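Local coordinates for protein aldehyde dehydrogenase 21 (Physcomitrella patens subsp. patens, PDB 5MZ8) that probably oxidises D-glyceraldehyde 3-phosphate to 3-phosphoglycerate with NADP+ and water, as a member of the aldehyde dehydrogenase family, at residues E117-L122 with K131-E136; G169-V174 with L507-V512; L211-R216 with F239-V244. All coordinates share one frame; numbering follows the deposited sequence.

Contact 1: E117-L122 with K131-E136; sequences EIAQTL and KDARGE. With EDO (1,2-ethanediol), chain K.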
loop_
_atom_site.group_PDB
_atom_site.type_symbol
_atom_site.label_atom_id
_atom_site.label_comp_id
_atom_site.label_asym_id
_atom_site.label_seq_id
_atom_site.Cartn_x
_atom_site.Cartn_y
_atom_site.Cartn_z
ATOM N N GLU A 117 -5.779 10.028 38.726
ATOM C CA GLU A 117 -7.147 9.708 39.134
ATOM C C GLU A 117 -7.598 8.395 38.446
ATOM O O GLU A 117 -8.135 7.510 39.108
ATOM C CB GLU A 117 -8.091 10.864 38.757
ATOM C CG GLU A 117 -9.570 10.593 38.999
ATOM C CD GLU A 117 -10.544 11.397 38.165
ATOM O OE1 GLU A 117 -11.721 10.981 38.071
ATOM O OE2 GLU A 117 -10.145 12.449 37.619
ATOM N N ILE A 118 -7.339 8.273 37.123
ATOM C CA ILE A 118 -7.699 7.098 36.314
ATOM C C ILE A 118 -6.890 5.871 36.752
ATOM O O ILE A 118 -7.482 4.812 36.970
ATOM C CB ILE A 118 -7.606 7.409 34.796
ATOM C CG1 ILE A 118 -8.670 8.462 34.400
ATOM C CG2 ILE A 118 -7.774 6.134 33.956
ATOM C CD1 ILE A 118 -8.526 9.038 33.001
ATOM N N ALA A 119 -5.553 6.035 36.933
ATOM C CA ALA A 119 -4.656 4.962 37.387
ATOM C C ALA A 119 -5.115 4.390 38.728
ATOM O O ALA A 119 -5.228 3.172 38.845
ATOM C CB ALA A 119 -3.221 5.468 37.485
ATOM N N GLN A 120 -5.420 5.268 39.719
ATOM C CA GLN A 120 -5.882 4.894 41.063
ATOM C C GLN A 120 -7.193 4.102 41.020
ATOM O O GLN A 120 -7.306 3.093 41.713
ATOM C CB GLN A 120 -6.007 6.120 41.998
ATOM C CG GLN A 120 -4.672 6.749 42.430
ATOM C CD GLN A 120 -3.817 5.912 43.357
ATOM O OE1 GLN A 120 -4.302 5.172 44.216
ATOM N NE2 GLN A 120 -2.508 6.056 43.248
ATOM N N THR A 121 -8.169 4.548 40.197
ATOM C CA THR A 121 -9.452 3.861 39.968
ATOM C C THR A 121 -9.174 2.479 39.364
ATOM O O THR A 121 -9.761 1.500 39.805
ATOM C CB THR A 121 -10.356 4.725 39.069
ATOM O OG1 THR A 121 -10.691 5.929 39.761
ATOM C CG2 THR A 121 -11.634 4.014 38.656
ATOM N N LEU A 122 -8.252 2.405 38.390
ATOM C CA LEU A 122 -7.823 1.176 37.714
ATOM C C LEU A 122 -7.264 0.145 38.702
ATOM O O LEU A 122 -7.685 -1.000 38.669
ATOM C CB LEU A 122 -6.787 1.560 36.654
ATOM C CG LEU A 122 -6.550 0.725 35.415
ATOM C CD1 LEU A 122 -7.849 0.241 34.779
ATOM C CD2 LEU A 122 -5.823 1.565 34.382
ATOM N N LYS A 131 1.823 0.693 39.547
ATOM C CA LYS A 131 2.810 0.817 38.467
ATOM C C LYS A 131 2.237 0.282 37.149
ATOM O O LYS A 131 2.386 0.933 36.109
ATOM C CB LYS A 131 4.166 0.161 38.822
ATOM C CG LYS A 131 4.162 -1.375 38.970
ATOM C CD LYS A 131 5.564 -1.982 39.095
ATOM C CE LYS A 131 6.119 -1.863 40.496
ATOM N NZ LYS A 131 7.268 -2.780 40.722
ATOM N N ASP A 132 1.519 -0.862 37.213
ATOM C CA ASP A 132 0.879 -1.503 36.065
ATOM C C ASP A 132 -0.340 -0.709 35.608
ATOM O O ASP A 132 -0.591 -0.618 34.402
ATOM C CB ASP A 132 0.513 -2.965 36.388
ATOM C CG ASP A 132 1.705 -3.875 36.641
ATOM O OD1 ASP A 132 2.773 -3.641 36.035
ATOM O OD2 ASP A 132 1.560 -4.840 37.425
ATOM N N ALA A 133 -1.091 -0.130 36.563
ATOM C CA ALA A 133 -2.259 0.704 36.272
ATOM C C ALA A 133 -1.825 1.979 35.532
ATOM O O ALA A 133 -2.473 2.347 34.557
ATOM C CB ALA A 133 -2.996 1.052 37.546
ATOM N N ARG A 134 -0.677 2.587 35.926
ATOM C CA ARG A 134 -0.107 3.775 35.252
ATOM C C ARG A 134 0.356 3.399 33.850
ATOM O O ARG A 134 0.119 4.154 32.905
ATOM C CB ARG A 134 1.045 4.383 36.057
ATOM C CG ARG A 134 0.582 5.145 37.279
ATOM C CD ARG A 134 1.729 5.863 37.952
ATOM N NE ARG A 134 1.345 6.311 39.291
ATOM C CZ ARG A 134 1.936 5.915 40.415
ATOM N NH1 ARG A 134 2.978 5.096 40.373
ATOM N NH2 ARG A 134 1.509 6.363 41.585
ATOM N N GLY A 135 0.950 2.210 33.719
ATOM C CA GLY A 135 1.381 1.659 32.431
ATOM C C GLY A 135 0.207 1.478 31.490
ATOM O O GLY A 135 0.330 1.755 30.299
ATOM N N GLU A 136 -0.961 1.065 32.031
ATOM C CA GLU A 136 -2.196 0.868 31.260
ATOM C C GLU A 136 -2.783 2.201 30.766
ATOM O O GLU A 136 -3.259 2.250 29.632
ATOM C CB GLU A 136 -3.228 0.066 32.060
ATOM C CG GLU A 136 -4.487 -0.194 31.260
ATOM C CD GLU A 136 -5.550 -1.119 31.804
ATOM O OE1 GLU A 136 -6.630 -1.177 31.177
ATOM O OE2 GLU A 136 -5.321 -1.776 32.842
HETATM C C1 EDO K . -10.663 6.532 43.053
HETATM O O1 EDO K . -9.858 7.520 42.399
HETATM C C2 EDO K . -10.048 6.170 44.431
HETATM O O2 EDO K . -9.139 5.091 44.307
#
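Leu122 and Ala133 sit at the centre of the apolar part of this helix pair, with CB to CB at 3.9 Å. The CD2 methyl of Leu122 also lies against the backbone, 3.4 Å from Ala133 O. One turn back, Ala119 comes so near that its CA and that of Ala133 are 5.0 Å apart, and Ala133 CB rests against Ala119 O. Two alanines at the crossing let the segment axes close to 8.3 Å, at 126° between their directions.

Two longer side chains border the alanines and Leu122. Arg134 lays its CG on Ala119 CB at 3.8 Å, then runs extended as far as NE. Glu136, with CG anti to the backbone N (chi1 -178°) and the chain straight beyond, crosses Leu122 at a slant, its CB and CG against CD2 and its carboxylate against both methyls, OE2 lying 3.7 Å from Leu122 CD2.

The polar ends find their partners beyond the two segments. Arg134 forms salt bridges with Glu355 and Glu116, and Glu116 also accepts from Gln120 NE2. The Glu136 carboxylate pairs with Lys128 and takes the backbone N-H groups of Leu192 and Asn193. Within 117-122, Thr121 OG1 donates to Glu117 O at 3.1 Å, from the face opposite that used by Thr121 N, and a 1,2-ethanediol binds this hydroxyl weakly.

The arrangement is a pair of consecutive helices, 115-126 and 130-150, joined by a short turn and crossing at a steep angle; the side chain of Glu136 lies about 6 Å from that of succinate-binding Arg139.

Contact 2: G169-V174 with L507-V512; sequences GLQGIV and LVMRNV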
loop_
_atom_site.group_PDB
_atom_site.type_symbol
_atom_site.label_atom_id
_atom_site.label_comp_id
_atom_site.label_asym_id
_atom_site.label_seq_id
_atom_site.Cartn_x
_atom_site.Cartn_y
_atom_site.Cartn_z
ATOM N N GLY A 169 -12.392 -0.098 -21.223
ATOM C CA GLY A 169 -13.019 1.133 -20.757
ATOM C C GLY A 169 -13.528 1.116 -19.333
ATOM O O GLY A 169 -14.328 1.980 -18.964
ATOM N N LEU A 170 -13.057 0.163 -18.514
ATOM C CA LEU A 170 -13.479 0.052 -17.125
ATOM C C LEU A 170 -12.376 0.412 -16.146
ATOM O O LEU A 170 -11.214 0.057 -16.338
ATOM C CB LEU A 170 -14.057 -1.347 -16.801
ATOM C CG LEU A 170 -15.273 -1.829 -17.642
ATOM C CD1 LEU A 170 -15.590 -3.274 -17.354
ATOM C CD2 LEU A 170 -16.518 -0.990 -17.372
ATOM N N GLN A 171 -12.755 1.135 -15.095
ATOM C CA GLN A 171 -11.892 1.542 -13.977
ATOM C C GLN A 171 -12.760 1.529 -12.731
ATOM O O GLN A 171 -13.993 1.570 -12.835
ATOM C CB GLN A 171 -11.262 2.940 -14.219
ATOM C CG GLN A 171 -12.279 4.084 -14.214
ATOM C CD GLN A 171 -11.706 5.419 -14.555
ATOM O OE1 GLN A 171 -10.790 5.901 -13.902
ATOM N NE2 GLN A 171 -12.310 6.085 -15.524
ATOM N N GLY A 172 -12.128 1.458 -11.577
ATOM C CA GLY A 172 -12.848 1.426 -10.320
ATOM C C GLY A 172 -12.246 2.292 -9.241
ATOM O O GLY A 172 -11.041 2.565 -9.247
ATOM N N ILE A 173 -13.108 2.761 -8.331
ATOM C CA ILE A 173 -12.709 3.512 -7.140
ATOM C C ILE A 173 -13.167 2.642 -5.993
ATOM O O ILE A 173 -14.366 2.426 -5.842
ATOM C CB ILE A 173 -13.288 4.951 -7.041
ATOM C CG1 ILE A 173 -12.726 5.865 -8.158
ATOM C CG2 ILE A 173 -12.981 5.536 -5.650
ATOM C CD1 ILE A 173 -13.531 7.135 -8.431
ATOM N N VAL A 174 -12.225 2.118 -5.213
ATOM C CA VAL A 174 -12.526 1.275 -4.051
ATOM C C VAL A 174 -12.410 2.147 -2.804
ATOM O O VAL A 174 -11.375 2.761 -2.576
ATOM C CB VAL A 174 -11.610 0.026 -3.998
ATOM C CG1 VAL A 174 -12.037 -0.926 -2.881
ATOM C CG2 VAL A 174 -11.584 -0.692 -5.343
ATOM N N LEU A 507 -16.871 1.599 -6.953
ATOM C CA LEU A 507 -17.609 2.349 -7.962
ATOM C C LEU A 507 -16.989 1.884 -9.282
ATOM O O LEU A 507 -15.845 2.232 -9.555
ATOM C CB LEU A 507 -17.466 3.888 -7.781
ATOM C CG LEU A 507 -18.220 4.776 -8.779
ATOM C CD1 LEU A 507 -19.753 4.623 -8.653
ATOM C CD2 LEU A 507 -17.813 6.242 -8.629
ATOM N N VAL A 508 -17.686 1.006 -10.037
ATOM C CA VAL A 508 -17.186 0.491 -11.321
ATOM C C VAL A 508 -17.669 1.471 -12.364
ATOM O O VAL A 508 -18.866 1.700 -12.479
ATOM C CB VAL A 508 -17.597 -0.983 -11.618
ATOM C CG1 VAL A 508 -17.106 -1.423 -13.006
ATOM C CG2 VAL A 508 -17.092 -1.931 -10.526
ATOM N N MET A 509 -16.732 2.106 -13.067
ATOM C CA MET A 509 -17.001 3.200 -14.003
ATOM C C MET A 509 -16.740 2.811 -15.429
ATOM O O MET A 509 -15.605 2.457 -15.760
ATOM C CB MET A 509 -16.148 4.424 -13.617
ATOM C CG MET A 509 -16.214 4.788 -12.134
ATOM S SD MET A 509 -14.775 5.758 -11.598
ATOM C CE MET A 509 -15.267 7.360 -12.177
ATOM N N ARG A 510 -17.794 2.868 -16.275
ATOM C CA ARG A 510 -17.713 2.555 -17.699
ATOM C C ARG A 510 -17.540 3.821 -18.542
ATOM O O ARG A 510 -18.447 4.669 -18.587
ATOM C CB ARG A 510 -18.923 1.754 -18.207
ATOM C CG ARG A 510 -18.759 1.394 -19.685
ATOM C CD ARG A 510 -19.810 0.457 -20.260
ATOM N NE ARG A 510 -19.761 -0.905 -19.716
ATOM C CZ ARG A 510 -18.956 -1.881 -20.134
ATOM N NH1 ARG A 510 -19.020 -3.080 -19.581
ATOM N NH2 ARG A 510 -18.078 -1.660 -21.103
ATOM N N ASN A 511 -16.384 3.911 -19.247
ATOM C CA ASN A 511 -15.994 5.016 -20.134
ATOM C C ASN A 511 -16.215 6.408 -19.515
ATOM O O ASN A 511 -16.723 7.309 -20.189
ATOM C CB ASN A 511 -16.684 4.891 -21.508
ATOM C CG ASN A 511 -16.358 3.622 -22.248
ATOM O OD1 ASN A 511 -15.184 3.279 -22.464
ATOM N ND2 ASN A 511 -17.402 2.898 -22.646
ATOM N N VAL A 512 -15.861 6.569 -18.226
ATOM C CA VAL A 512 -15.997 7.849 -17.531
ATOM C C VAL A 512 -14.828 8.766 -17.947
ATOM O O VAL A 512 -13.651 8.402 -17.813
ATOM C CB VAL A 512 -16.202 7.707 -16.002
ATOM C CG1 VAL A 512 -16.165 9.065 -15.318
ATOM C CG2 VAL A 512 -17.528 7.007 -15.700
HETATM O O HOH W 1 -14.234 4.566 -16.917
#
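Gly169 to Ile173 pair antiparallel with Leu507 to Asn511, five backbone hydrogen bonds joining them; Met509 N to Gln171 O, at 2.8 Å, is nearly straight at 170°. Between these bonds, Gly172 CA comes within 3.2 Å of Leu507 O in a CA-H...O contact.

On the face that carries Gln171, Ile173 and Met509, Met509 bends at its last torsion (chi3 80°) and brings SD to 3.7 Å from Ile173 CD1, while its CB lies beside Gln171 CG. The Gln171 amide works at both ends: OE1 bonds to His158 on the neighbouring strand, and NE2 donates to a water 2.8 Å away. That water donates a hydrogen bond to Met509 O and accepts from Val512 N, tying down the turn after the strand.

On the other face, Leu170 CD2 sits 3.8 Å above the centre of the Arg510 guanidinium and also touches Arg510 CB. The same guanidinium salt-bridges to Asp470 of the second subunit, so losing it to an alanine would probably leave that aspartate without its charge partner and take away the flat group that Leu170 CD2 lies over.

Leu507 to Met509 pair in parallel with a strand of the second subunit, and Ile173 packs on Ile173 of the fourth. This is the protruding antiparallel sheet through which aldehyde dehydrogenases oligomerise, here continued across the subunit interface.

Contact 3: L211-R216 with F239-V244; sequences LKPASR and FSILPV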
loop_
_atom_site.group_PDB
_atom_site.type_symbol
_atom_site.label_atom_id
_atom_site.label_comp_id
_atom_site.label_asym_id
_atom_site.label_seq_id
_atom_site.Cartn_x
_atom_site.Cartn_y
_atom_site.Cartn_z
ATOM N N LEU A 211 -21.505 -0.244 24.389
ATOM C CA LEU A 211 -20.499 -1.018 25.108
ATOM C C LEU A 211 -21.024 -1.602 26.416
ATOM O O LEU A 211 -21.578 -0.888 27.265
ATOM C CB LEU A 211 -19.223 -0.161 25.359
ATOM C CG LEU A 211 -18.230 -0.619 26.443
ATOM C CD1 LEU A 211 -17.375 -1.787 25.974
ATOM C CD2 LEU A 211 -17.340 0.511 26.848
ATOM N N LYS A 212 -20.802 -2.911 26.575
ATOM C CA LYS A 212 -21.102 -3.633 27.792
ATOM C C LYS A 212 -19.766 -3.788 28.527
ATOM O O LYS A 212 -18.979 -4.664 28.173
ATOM C CB LYS A 212 -21.726 -5.020 27.506
ATOM C CG LYS A 212 -22.208 -5.706 28.789
ATOM C CD LYS A 212 -22.268 -7.226 28.654
ATOM C CE LYS A 212 -22.474 -7.931 29.973
ATOM N NZ LYS A 212 -21.280 -7.867 30.859
ATOM N N PRO A 213 -19.461 -2.963 29.537
ATOM C CA PRO A 213 -18.206 -3.183 30.272
ATOM C C PRO A 213 -18.343 -4.363 31.234
ATOM O O PRO A 213 -19.472 -4.714 31.598
ATOM C CB PRO A 213 -18.004 -1.860 31.032
ATOM C CG PRO A 213 -19.360 -1.316 31.227
ATOM C CD PRO A 213 -20.248 -1.850 30.118
ATOM N N ALA A 214 -17.212 -4.967 31.664
ATOM C CA ALA A 214 -17.250 -6.068 32.632
ATOM C C ALA A 214 -17.824 -5.512 33.943
ATOM O O ALA A 214 -17.484 -4.390 34.340
ATOM C CB ALA A 214 -15.858 -6.628 32.856
ATOM N N SER A 215 -18.754 -6.264 34.561
ATOM C CA SER A 215 -19.454 -5.868 35.775
ATOM C C SER A 215 -18.553 -5.752 36.992
ATOM O O SER A 215 -18.870 -4.981 37.888
ATOM C CB SER A 215 -20.640 -6.789 36.033
ATOM O OG SER A 215 -21.732 -6.380 35.224
ATOM N N ARG A 216 -17.423 -6.458 37.005
ATOM C CA ARG A 216 -16.443 -6.408 38.092
ATOM C C ARG A 216 -15.575 -5.160 38.010
ATOM O O ARG A 216 -15.061 -4.715 39.041
ATOM C CB ARG A 216 -15.544 -7.665 38.091
ATOM C CG ARG A 216 -16.071 -8.795 38.956
ATOM C CD ARG A 216 -14.996 -9.825 39.292
ATOM N NE ARG A 216 -14.358 -9.617 40.600
ATOM C CZ ARG A 216 -14.854 -10.022 41.765
ATOM N NH1 ARG A 216 -16.006 -10.679 41.813
ATOM N NH2 ARG A 216 -14.185 -9.804 42.889
ATOM N N PHE A 239 -22.854 6.974 21.388
ATOM C CA PHE A 239 -22.345 6.006 22.350
ATOM C C PHE A 239 -23.285 5.754 23.530
ATOM O O PHE A 239 -24.064 6.627 23.938
ATOM C CB PHE A 239 -20.931 6.379 22.830
ATOM C CG PHE A 239 -20.891 7.422 23.918
ATOM C CD1 PHE A 239 -20.961 8.780 23.609
ATOM C CD2 PHE A 239 -20.758 7.053 25.257
ATOM C CE1 PHE A 239 -20.940 9.741 24.620
ATOM C CE2 PHE A 239 -20.730 8.021 26.266
ATOM C CZ PHE A 239 -20.822 9.352 25.942
ATOM N N SER A 240 -23.188 4.526 24.057
ATOM C CA SER A 240 -23.855 4.046 25.256
ATOM C C SER A 240 -22.900 3.077 25.950
ATOM O O SER A 240 -22.313 2.225 25.285
ATOM C CB SER A 240 -25.182 3.365 24.926
ATOM O OG SER A 240 -26.199 4.314 24.643
ATOM N N ILE A 241 -22.681 3.264 27.257
ATOM C CA ILE A 241 -21.840 2.397 28.100
ATOM C C ILE A 241 -22.735 1.980 29.247
ATOM O O ILE A 241 -23.108 2.805 30.100
ATOM C CB ILE A 241 -20.478 3.018 28.534
ATOM C CG1 ILE A 241 -19.652 3.451 27.294
ATOM C CG2 ILE A 241 -19.676 2.047 29.426
ATOM C CD1 ILE A 241 -18.882 4.689 27.517
ATOM N N LEU A 242 -23.187 0.712 29.165
ATOM C CA LEU A 242 -24.153 0.131 30.074
ATOM C C LEU A 242 -23.710 -1.169 30.732
ATOM O O LEU A 242 -23.788 -2.225 30.099
ATOM C CB LEU A 242 -25.497 -0.117 29.349
ATOM C CG LEU A 242 -26.023 0.973 28.425
ATOM C CD1 LEU A 242 -26.809 0.374 27.312
ATOM C CD2 LEU A 242 -26.829 2.012 29.189
ATOM N N PRO A 243 -23.342 -1.152 32.030
ATOM C CA PRO A 243 -23.119 -2.423 32.737
ATOM C C PRO A 243 -24.502 -3.093 32.834
ATOM O O PRO A 243 -25.505 -2.432 33.140
ATOM C CB PRO A 243 -22.594 -1.979 34.118
ATOM C CG PRO A 243 -22.242 -0.517 33.958
ATOM C CD PRO A 243 -23.227 -0.011 32.954
ATOM N N VAL A 244 -24.597 -4.348 32.414
ATOM C CA VAL A 244 -25.906 -5.000 32.402
ATOM C C VAL A 244 -25.906 -6.292 33.207
ATOM O O VAL A 244 -24.874 -6.981 33.313
ATOM C CB VAL A 244 -26.504 -5.200 30.967
ATOM C CG1 VAL A 244 -26.618 -3.886 30.205
ATOM C CG2 VAL A 244 -25.730 -6.225 30.150
HETATM O O HOH W 2 -21.889 -5.560 32.351
#
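Leu211 and Ile241 are the parallel bridge between the two strands of a beta-alpha-beta unit in the Rossmann-type, NADP+-binding part of the enzyme; helix 219-229 connects them. Leu211 has the most surface buried here. Its N donates to Ser240 O at 2.7 Å, and its O accepts from Leu242 N at 3.0 Å. The two side chains run alongside each other in the same direction, Leu211 CD2 lying 3.8 Å from both CG1 and CG2 of Ile241.

Pro213 carries this apolar row past the end of the strand. Its CG meets Ile241 CG2 and Pro243 CG, the latter at 4.1 Å, while CD rests on Leu242 O. Ala221 of helix 219-229 touches both Pro213 and Ile241.

Val244 packs against Lys212, a residue that binds NADP+, as does Ser215. With CG anti to its backbone N (chi1 -173°), Lys212 stretches across the valine, whose CG2 lies 3.7 Å from Lys212 CE. The lysine chain bends only at its last torsion (chi4 -71°), and a water joins the lysine to the loops that follow the two strands: it accepts from Lys212 NZ at 2.8 Å and from Val244 N, donates to Pro213 O, and hydrogen-bonds Ser215 OG at 3.0 Å.

In the fold
From the N terminus, contact 1 closes first, folding helix 115-126 back onto helix 130-150 across a short turn, with eight residues between its segments. The chain then leaves for the far side of the molecule, where strand 170-178 opens contact 2. That loop stays open for 332 residues, until strand 502-510 returns near the C terminus. Contact 3 is nested inside it, closing a beta-alpha-beta unit around helix 219-229. This helix also connects contacts 1 and 3: Ile118, Thr121 and Leu122 rest on it, as do Pro213 and Ile241, and the nearest atoms of the two contacts are about 8 Å apart. Contact 2 stands apart, its centre about 44 Å from that of contact 3, among the subunit interfaces.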